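Local coordinates for arabinan endo-1,5-alpha-l-arabinosidase A (Cellvibrio cellulosa, PDB 1GYH), which cleaves the alpha-1,5-arabinofuranosyl bonds of linear arabinan in plant cell walls, releasing almost exclusively arabinotriose, at residues A2-R14 and V275-L289. Sequence-based numbering, arbitrary orientation.
Sequences AKQVDVHDPVMTR and VLHAYEAADNYLQKL
Y279 OH is gripped by two histidines: H8 NE2 reaches it at 2.6 Å, near the planes of the H8 and Y279 rings, and H277 NE2 donates a weak bond to it. The two imidazoles lie face to face, centroids 3.9 Å apart and planes 19° from parallel, with H277 CE1 over the centre of the H8 ring. Both rings are also tied at their other nitrogens. H8 ND1 donates to D9 OD2, approaching from above the carboxylate plane, while H277 ND1 accepts the backbone N-H of D9 at 2.9 Å in a nearly straight bond (166°). H277 carries its ring between its own backbone N and carbonyl carbon (chi1 72°), which brings the ring across to the D9 backbone. D9, probably the proton acceptor of catalysis, is thus held through both its backbone and its carboxylate, whose OD2 also bonds T24. Beside the stack, the bent chain of Q287 sets its CD 3.8 Å from H8 CD2; Q287 and D6 are probable substrate-binding residues. Earlier in 2-14, L289 N donates to V5 O at 3.0 Å, V7 CG2 packs on L289 CB, and a water links Q4 OE1 to L289 O; Q4 OE1 also takes a hydrogen bond from K290 NZ. The K288 and Q4 side chains cross at about a right angle, K288 CD against Q4 CB, with K288 NZ bridging E280 and D283. P10 and M12 SD both rest on V275 CG1. Segment 2-14 lies against the hairpin of strands 271-280 and 286-296, in one blade of the five-bladed propeller, before entering strand 11-15 of another, which pairs with strand 18-23.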
ATOM      1  N   ALA A   2      25.919   1.213  -2.671  1.00 23.91           N
ATOM      2  CA  ALA A   2      26.756   1.313  -1.449  1.00 23.03           C
ATOM      3  C   ALA A   2      25.954   1.427  -0.150  1.00 20.87           C
ATOM      4  O   ALA A   2      26.324   0.750   0.788  1.00 19.84           O
ATOM      5  CB  ALA A   2      27.660   2.333  -1.501  1.00 23.29           C
ATOM      6  N   LYS A   3      24.901   2.276  -0.110  1.00 18.54           N
ATOM      7  CA  LYS A   3      23.903   2.304   0.995  1.00 17.35           C
ATOM      8  C   LYS A   3      22.620   1.566   0.601  1.00 15.62           C
ATOM      9  O   LYS A   3      22.319   1.517  -0.570  1.00 13.23           O
ATOM     10  CB  LYS A   3      23.488   3.759   1.315  1.00 17.98           C
ATOM     11  CG  LYS A   3      24.442   4.477   2.235  1.00 21.64           C
ATOM     12  CD  LYS A   3      23.864   5.884   2.593  1.00 27.88           C
ATOM     13  CE  LYS A   3      24.910   6.989   2.521  1.00 30.38           C
ATOM     14  NZ  LYS A   3      24.600   8.157   3.428  1.00 32.06           N
ATOM     15  N   GLN A   4      21.843   1.060   1.566  1.00 14.79           N
ATOM     16  CA  GLN A   4      20.522   0.488   1.254  1.00 14.60           C
ATOM     17  C   GLN A   4      19.557   1.569   0.788  1.00 15.99           C
ATOM     18  O   GLN A   4      19.694   2.766   1.178  1.00 16.24           O
ATOM     19  CB  GLN A   4      19.937  -0.252   2.465  1.00 15.39           C
ATOM     20  CG  GLN A   4      20.729  -1.474   2.799  1.00 14.13           C
ATOM     21  CD  GLN A   4      20.161  -2.338   3.900  1.00 16.11           C
ATOM     22  OE1 GLN A   4      18.935  -2.662   3.959  1.00 12.61           O
ATOM     23  NE2 GLN A   4      21.067  -2.774   4.767  1.00 19.41           N
ATOM     24  N   VAL A   5      18.599   1.194  -0.055  1.00 14.94           N
ATOM     25  CA  VAL A   5      17.611   2.151  -0.456  1.00 16.62           C
ATOM     26  C   VAL A   5      16.514   2.414   0.587  1.00 15.72           C
ATOM     27  O   VAL A   5      15.879   1.499   1.156  1.00 15.74           O
ATOM     28  CB  VAL A   5      17.141   2.062  -1.957  1.00 18.01           C
ATOM     29  CG1 VAL A   5      17.694   0.923  -2.766  1.00 18.67           C
ATOM     30  CG2 VAL A   5      15.721   2.297  -2.141  1.00 19.89           C
ATOM     31  N   ASP A   6      16.331   3.698   0.879  1.00 16.24           N
ATOM     32  CA  ASP A   6      15.281   4.126   1.818  1.00 16.44           C
ATOM     33  C   ASP A   6      13.983   4.459   1.110  1.00 16.28           C
ATOM     34  O   ASP A   6      13.937   5.322   0.207  1.00 17.00           O
ATOM     35  CB  ASP A   6      15.744   5.294   2.710  1.00 17.85           C
ATOM     36  CG  ASP A   6      16.140   6.529   1.917  1.00 20.12           C
ATOM     37  OD1 ASP A   6      17.058   6.451   1.088  1.00 21.04           O
ATOM     38  OD2 ASP A   6      15.579   7.629   2.060  1.00 24.89           O
ATOM     39  N   VAL A   7      12.943   3.723   1.505  1.00 15.50           N
ATOM     40  CA  VAL A   7      11.579   3.832   0.988  1.00 15.21           C
ATOM     41  C   VAL A   7      10.577   3.720   2.118  1.00 13.67           C
ATOM     42  O   VAL A   7      10.881   3.200   3.203  1.00 13.51           O
ATOM     43  CB  VAL A   7      11.252   2.710  -0.068  1.00 16.11           C
ATOM     44  CG1 VAL A   7      12.256   2.725  -1.151  1.00 17.79           C
ATOM     45  CG2 VAL A   7      11.143   1.280   0.585  1.00 17.97           C
ATOM     46  N   HIS A   8       9.364   4.190   1.853  1.00 13.86           N
ATOM     47  CA  HIS A   8       8.234   4.063   2.774  1.00 13.67           C
ATOM     48  C   HIS A   8       7.028   3.692   1.924  1.00 13.55           C
ATOM     49  O   HIS A   8       6.734   4.357   0.906  1.00 13.47           O
ATOM     50  CB  HIS A   8       7.985   5.421   3.513  1.00 14.55           C
ATOM     51  CG  HIS A   8       7.456   5.290   4.912  1.00 16.29           C
ATOM     52  ND1 HIS A   8       6.131   5.528   5.226  1.00 19.64           N
ATOM     53  CD2 HIS A   8       8.078   5.000   6.094  1.00 18.06           C
ATOM     54  CE1 HIS A   8       5.954   5.369   6.533  1.00 19.55           C
ATOM     55  NE2 HIS A   8       7.124   5.058   7.085  1.00 18.97           N
ATOM     56  N   ASP A   9       6.322   2.637   2.321  1.00 13.12           N
ATOM     57  CA  ASP A   9       5.063   2.238   1.691  1.00 13.81           C
ATOM     58  C   ASP A   9       5.290   1.737   0.243  1.00 14.41           C
ATOM     59  O   ASP A   9       4.573   2.141  -0.644  1.00 14.94           O
ATOM     60  CB  ASP A   9       3.997   3.375   1.746  1.00 14.90           C
ATOM     61  CG  ASP A   9       3.956   4.090   3.106  1.00 15.64           C
ATOM     62  OD1 ASP A   9       3.934   3.379   4.165  1.00 14.72           O
ATOM     63  OD2 ASP A   9       3.954   5.349   3.201  1.00 16.73           O
ATOM     64  N   PRO A  10       6.243   0.825   0.021  1.00 15.05           N
ATOM     65  CA  PRO A  10       6.661   0.450  -1.342  1.00 15.50           C
ATOM     66  C   PRO A  10       5.706  -0.448  -2.112  1.00 16.02           C
ATOM     67  O   PRO A  10       5.011  -1.290  -1.538  1.00 17.52           O
ATOM     68  CB  PRO A  10       7.979  -0.268  -1.120  1.00 15.54           C
ATOM     69  CG  PRO A  10       7.748  -0.976   0.160  1.00 16.08           C
ATOM     70  CD  PRO A  10       6.998   0.075   1.038  1.00 15.54           C
ATOM     71  N   VAL A  11       5.665  -0.196  -3.413  1.00 16.54           N
ATOM     72  CA  VAL A  11       5.040  -1.069  -4.397  1.00 16.26           C
ATOM     73  C   VAL A  11       5.976  -1.233  -5.615  1.00 15.23           C
ATOM     74  O   VAL A  11       6.918  -0.439  -5.829  1.00 14.61           O
ATOM     75  CB  VAL A  11       3.669  -0.562  -4.842  1.00 16.49           C
ATOM     76  CG1 VAL A  11       2.649  -0.601  -3.676  1.00 17.81           C
ATOM     77  CG2 VAL A  11       3.784   0.846  -5.493  1.00 16.17           C
ATOM     78  N   MET A  12       5.720  -2.271  -6.419  1.00 14.32           N
ATOM     79  CA  MET A  12       6.621  -2.626  -7.538  1.00 13.48           C
ATOM     80  C   MET A  12       5.838  -3.185  -8.708  1.00 13.22           C
ATOM     81  O   MET A  12       4.728  -3.715  -8.539  1.00 14.14           O
ATOM     82  CB  MET A  12       7.661  -3.690  -7.123  1.00 13.66           C
ATOM     83  CG  MET A  12       8.747  -3.246  -6.151  1.00 14.43           C
ATOM     84  SD  MET A  12       9.909  -4.543  -5.597  1.00 15.99           S
ATOM     85  CE  MET A  12      10.535  -5.121  -7.080  1.00 15.63           C
ATOM     86  N   THR A  13       6.445  -3.075  -9.881  1.00 13.83           N
ATOM     87  CA  THR A  13       5.973  -3.697 -11.116  1.00 14.31           C
ATOM     88  C   THR A  13       7.116  -3.934 -12.101  1.00 14.10           C
ATOM     89  O   THR A  13       8.190  -3.379 -11.955  1.00 14.37           O
ATOM     90  CB  THR A  13       4.819  -2.872 -11.724  1.00 14.45           C
ATOM     91  OG1 THR A  13       3.963  -3.746 -12.451  1.00 13.62           O
ATOM     92  CG2 THR A  13       5.268  -1.771 -12.701  1.00 14.23           C
ATOM     93  N   ARG A  14       6.880  -4.732 -13.124  1.00 13.90           N
ATOM     94  CA  ARG A  14       7.891  -4.998 -14.136  1.00 13.69           C
ATOM     95  C   ARG A  14       7.339  -4.602 -15.496  1.00 13.76           C
ATOM     96  O   ARG A  14       6.203  -4.957 -15.839  1.00 13.71           O
ATOM     97  CB  ARG A  14       8.289  -6.491 -14.152  1.00 13.98           C
ATOM     98  CG  ARG A  14       9.383  -6.834 -15.150  1.00 15.30           C
ATOM     99  CD  ARG A  14      10.009  -8.276 -15.128  0.50 16.89           C
ATOM    100  NE  ARG A  14      11.460  -8.243 -15.451  0.50 19.67           N
ATOM    101  CZ  ARG A  14      12.265  -9.322 -15.603  0.50 19.51           C
ATOM    102  NH1 ARG A  14      11.787 -10.550 -15.502  0.50 20.86           N
ATOM    103  NH2 ARG A  14      13.557  -9.164 -15.860  0.50 19.26           N
ATOM    104  N   VAL A 275       6.801  -7.435  -0.126  1.00 13.09           N
ATOM    105  CA  VAL A 275       7.582  -6.175  -0.335  1.00 12.80           C
ATOM    106  C   VAL A 275       7.134  -5.203   0.785  1.00 13.33           C
ATOM    107  O   VAL A 275       5.950  -4.978   0.964  1.00 12.77           O
ATOM    108  CB  VAL A 275       7.324  -5.576  -1.729  1.00 13.16           C
ATOM    109  CG1 VAL A 275       8.169  -4.303  -2.019  1.00 12.88           C
ATOM    110  CG2 VAL A 275       7.683  -6.586  -2.812  1.00 13.41           C
ATOM    111  N   LEU A 276       8.071  -4.686   1.557  1.00 13.29           N
ATOM    112  CA  LEU A 276       7.731  -3.846   2.722  1.00 13.42           C
ATOM    113  C   LEU A 276       8.864  -2.883   3.111  1.00 12.97           C
ATOM    114  O   LEU A 276       9.978  -2.960   2.569  1.00 11.67           O
ATOM    115  CB  LEU A 276       7.374  -4.732   3.928  1.00 13.32           C
ATOM    116  CG  LEU A 276       8.389  -5.736   4.494  1.00 17.02           C
ATOM    117  CD1 LEU A 276       9.493  -5.025   5.261  1.00 21.23           C
ATOM    118  CD2 LEU A 276       7.715  -6.676   5.448  1.00 21.10           C
ATOM    119  N   HIS A 277       8.575  -1.962   4.042  1.00 12.12           N
ATOM    120  CA  HIS A 277       9.649  -1.187   4.658  1.00 12.26           C
ATOM    121  C   HIS A 277       9.843  -1.597   6.101  1.00 12.13           C
ATOM    122  O   HIS A 277       8.908  -2.070   6.753  1.00 13.46           O
ATOM    123  CB  HIS A 277       9.452   0.335   4.518  1.00 12.95           C
ATOM    124  CG  HIS A 277       8.361   0.910   5.372  1.00 13.24           C
ATOM    125  ND1 HIS A 277       7.173   1.371   4.841  1.00 13.21           N
ATOM    126  CD2 HIS A 277       8.288   1.131   6.708  1.00 14.48           C
ATOM    127  CE1 HIS A 277       6.415   1.853   5.810  1.00 11.62           C
ATOM    128  NE2 HIS A 277       7.055   1.702   6.957  1.00 14.13           N
ATOM    129  N   ALA A 278      11.062  -1.414   6.579  1.00 12.13           N
ATOM    130  CA  ALA A 278      11.437  -1.774   7.922  1.00 11.88           C
ATOM    131  C   ALA A 278      12.441  -0.774   8.484  1.00 11.55           C
ATOM    132  O   ALA A 278      13.402  -0.415   7.810  1.00  9.96           O
ATOM    133  CB  ALA A 278      12.010  -3.226   7.949  1.00 12.65           C
ATOM    134  N   TYR A 279      12.243  -0.377   9.756  1.00 11.72           N
ATOM    135  CA  TYR A 279      13.076   0.682  10.357  1.00 12.31           C
ATOM    136  C   TYR A 279      14.357   0.133  11.009  1.00 11.68           C
ATOM    137  O   TYR A 279      14.295  -0.613  11.995  1.00 12.65           O
ATOM    138  CB  TYR A 279      12.223   1.487  11.391  1.00 12.36           C
ATOM    139  CG  TYR A 279      10.911   2.071  10.841  1.00 12.57           C
ATOM    140  CD1 TYR A 279      10.891   3.232  10.025  1.00 14.17           C
ATOM    141  CD2 TYR A 279       9.686   1.493  11.130  1.00 12.34           C
ATOM    142  CE1 TYR A 279       9.677   3.749   9.512  1.00 13.35           C
ATOM    143  CE2 TYR A 279       8.475   2.021  10.615  1.00 13.96           C
ATOM    144  CZ  TYR A 279       8.462   3.166   9.820  1.00 12.58           C
ATOM    145  OH  TYR A 279       7.236   3.702   9.305  1.00 19.88           O
ATOM    146  N   GLU A 280      15.514   0.539  10.510  1.00 11.63           N
ATOM    147  CA  GLU A 280      16.781  -0.050  10.905  1.00 11.81           C
ATOM    148  C   GLU A 280      17.324   0.622  12.133  1.00 13.29           C
ATOM    149  O   GLU A 280      17.818   1.762  12.046  1.00 12.12           O
ATOM    150  CB  GLU A 280      17.828   0.087   9.778  1.00 12.46           C
ATOM    151  CG  GLU A 280      19.067  -0.769   9.997  1.00 12.53           C
ATOM    152  CD  GLU A 280      20.029  -0.790   8.812  1.00 13.86           C
ATOM    153  OE1 GLU A 280      19.829  -0.077   7.809  1.00 13.37           O
ATOM    154  OE2 GLU A 280      21.027  -1.537   8.908  1.00 14.96           O
ATOM    155  N   ALA A 281      17.329  -0.102  13.255  1.00 13.63           N
ATOM    156  CA  ALA A 281      17.757   0.466  14.515  1.00 14.31           C
ATOM    157  C   ALA A 281      19.193   0.958  14.501  1.00 14.77           C
ATOM    158  O   ALA A 281      19.497   1.953  15.141  1.00 15.54           O
ATOM    159  CB  ALA A 281      17.548  -0.514  15.654  1.00 15.23           C
ATOM    160  N   ALA A 282      20.094   0.285  13.781  1.00 14.78           N
ATOM    161  CA  ALA A 282      21.493   0.674  13.736  1.00 14.51           C
ATOM    162  C   ALA A 282      21.775   1.906  12.845  1.00 13.77           C
ATOM    163  O   ALA A 282      22.907   2.376  12.800  1.00 14.03           O
ATOM    164  CB  ALA A 282      22.366  -0.515  13.267  1.00 14.21           C
ATOM    165  N   ASP A 283      20.761   2.399  12.140  1.00 13.52           N
ATOM    166  CA  ASP A 283      20.886   3.545  11.222  1.00 13.65           C
ATOM    167  C   ASP A 283      19.788   4.585  11.524  1.00 12.97           C
ATOM    168  O   ASP A 283      19.004   4.914  10.651  1.00 12.32           O
ATOM    169  CB  ASP A 283      20.771   3.067   9.759  1.00 13.89           C
ATOM    170  CG  ASP A 283      21.052   4.166   8.736  1.00 14.72           C
ATOM    171  OD1 ASP A 283      21.805   5.116   9.056  1.00 14.29           O
ATOM    172  OD2 ASP A 283      20.586   4.146   7.569  1.00 15.52           O
ATOM    173  N   ASN A 284      19.743   5.099  12.759  1.00 12.89           N
ATOM    174  CA  ASN A 284      18.702   6.066  13.154  1.00 14.16           C
ATOM    175  C   ASN A 284      17.246   5.729  12.826  1.00 13.87           C
ATOM    176  O   ASN A 284      16.437   6.624  12.533  1.00 14.87           O
ATOM    177  CB  ASN A 284      19.007   7.432  12.537  1.00 14.89           C
ATOM    178  CG  ASN A 284      20.372   7.930  12.898  1.00 18.85           C
ATOM    179  OD1 ASN A 284      20.689   8.059  14.091  1.00 20.71           O
ATOM    180  ND2 ASN A 284      21.229   8.176  11.876  1.00 22.42           N
ATOM    181  N   TYR A 285      16.897   4.448  12.836  1.00 12.57           N
ATOM    182  CA  TYR A 285      15.547   3.994  12.474  1.00 12.15           C
ATOM    183  C   TYR A 285      15.077   4.416  11.089  1.00 11.27           C
ATOM    184  O   TYR A 285      13.873   4.559  10.845  1.00 11.54           O
ATOM    185  CB  TYR A 285      14.498   4.350  13.572  1.00 12.01           C
ATOM    186  CG  TYR A 285      14.905   3.839  14.949  1.00 12.00           C
ATOM    187  CD1 TYR A 285      14.578   2.535  15.367  1.00 12.34           C
ATOM    188  CD2 TYR A 285      15.626   4.628  15.817  1.00 12.26           C
ATOM    189  CE1 TYR A 285      14.964   2.055  16.585  1.00 11.12           C
ATOM    190  CE2 TYR A 285      16.019   4.152  17.038  1.00 13.69           C
ATOM    191  CZ  TYR A 285      15.695   2.857  17.418  1.00 11.90           C
ATOM    192  OH  TYR A 285      16.101   2.392  18.645  1.00 12.41           O
ATOM    193  N   LEU A 286      16.019   4.572  10.171  1.00 11.28           N
ATOM    194  CA  LEU A 286      15.692   4.891   8.778  1.00 11.62           C
ATOM    195  C   LEU A 286      15.154   3.651   8.031  1.00 12.64           C
ATOM    196  O   LEU A 286      15.844   2.636   7.906  1.00 12.20           O
ATOM    197  CB  LEU A 286      16.924   5.449   8.054  1.00 12.59           C
ATOM    198  CG  LEU A 286      16.740   5.867   6.572  1.00 12.91           C
ATOM    199  CD1 LEU A 286      15.632   6.918   6.407  1.00 14.05           C
ATOM    200  CD2 LEU A 286      18.055   6.383   5.968  1.00 15.59           C
ATOM    201  N   GLN A 287      13.949   3.805   7.524  1.00 12.98           N
ATOM    202  CA  GLN A 287      13.179   2.817   6.777  1.00 13.25           C
ATOM    203  C   GLN A 287      13.979   2.357   5.533  1.00 14.04           C
ATOM    204  O   GLN A 287      14.475   3.185   4.760  1.00 13.85           O
ATOM    205  CB  GLN A 287      11.850   3.441   6.334  1.00 13.34           C
ATOM    206  CG  GLN A 287      11.997   4.818   5.663  1.00 14.96           C
ATOM    207  CD  GLN A 287      11.751   6.029   6.596  1.00 16.13           C
ATOM    208  OE1 GLN A 287      12.029   5.982   7.811  1.00 14.69           O
ATOM    209  NE2 GLN A 287      11.288   7.131   6.006  1.00 17.49           N
ATOM    210  N   LYS A 288      14.134   1.028   5.385  1.00 13.87           N
ATOM    211  CA  LYS A 288      14.778   0.440   4.229  1.00 13.12           C
ATOM    212  C   LYS A 288      13.776  -0.486   3.506  1.00 12.47           C
ATOM    213  O   LYS A 288      12.894  -1.098   4.134  1.00 11.70           O
ATOM    214  CB  LYS A 288      15.990  -0.374   4.672  1.00 12.86           C
ATOM    215  CG  LYS A 288      17.055   0.362   5.452  1.00 15.21           C
ATOM    216  CD  LYS A 288      17.581   1.612   4.782  1.00 14.15           C
ATOM    217  CE  LYS A 288      18.813   2.208   5.508  1.00 13.56           C
ATOM    218  NZ  LYS A 288      18.685   2.203   6.948  1.00 12.93           N
ATOM    219  N   LEU A 289      13.938  -0.577   2.183  1.00 12.06           N
ATOM    220  CA  LEU A 289      13.274  -1.595   1.373  1.00 12.76           C
ATOM    221  C   LEU A 289      13.665  -3.012   1.799  1.00 12.25           C
ATOM    222  O   LEU A 289      14.851  -3.315   1.999  1.00 12.15           O
ATOM    223  CB  LEU A 289      13.656  -1.425  -0.089  1.00 12.29           C
ATOM    224  CG  LEU A 289      13.060  -2.505  -1.026  1.00 13.32           C
ATOM    225  CD1 LEU A 289      11.563  -2.380  -1.104  1.00 14.07           C
ATOM    226  CD2 LEU A 289      13.667  -2.372  -2.369  1.00 14.28           C
TER
HETATM  227  O   HOH W   1      17.556  -2.978   1.723  1.00 21.16           O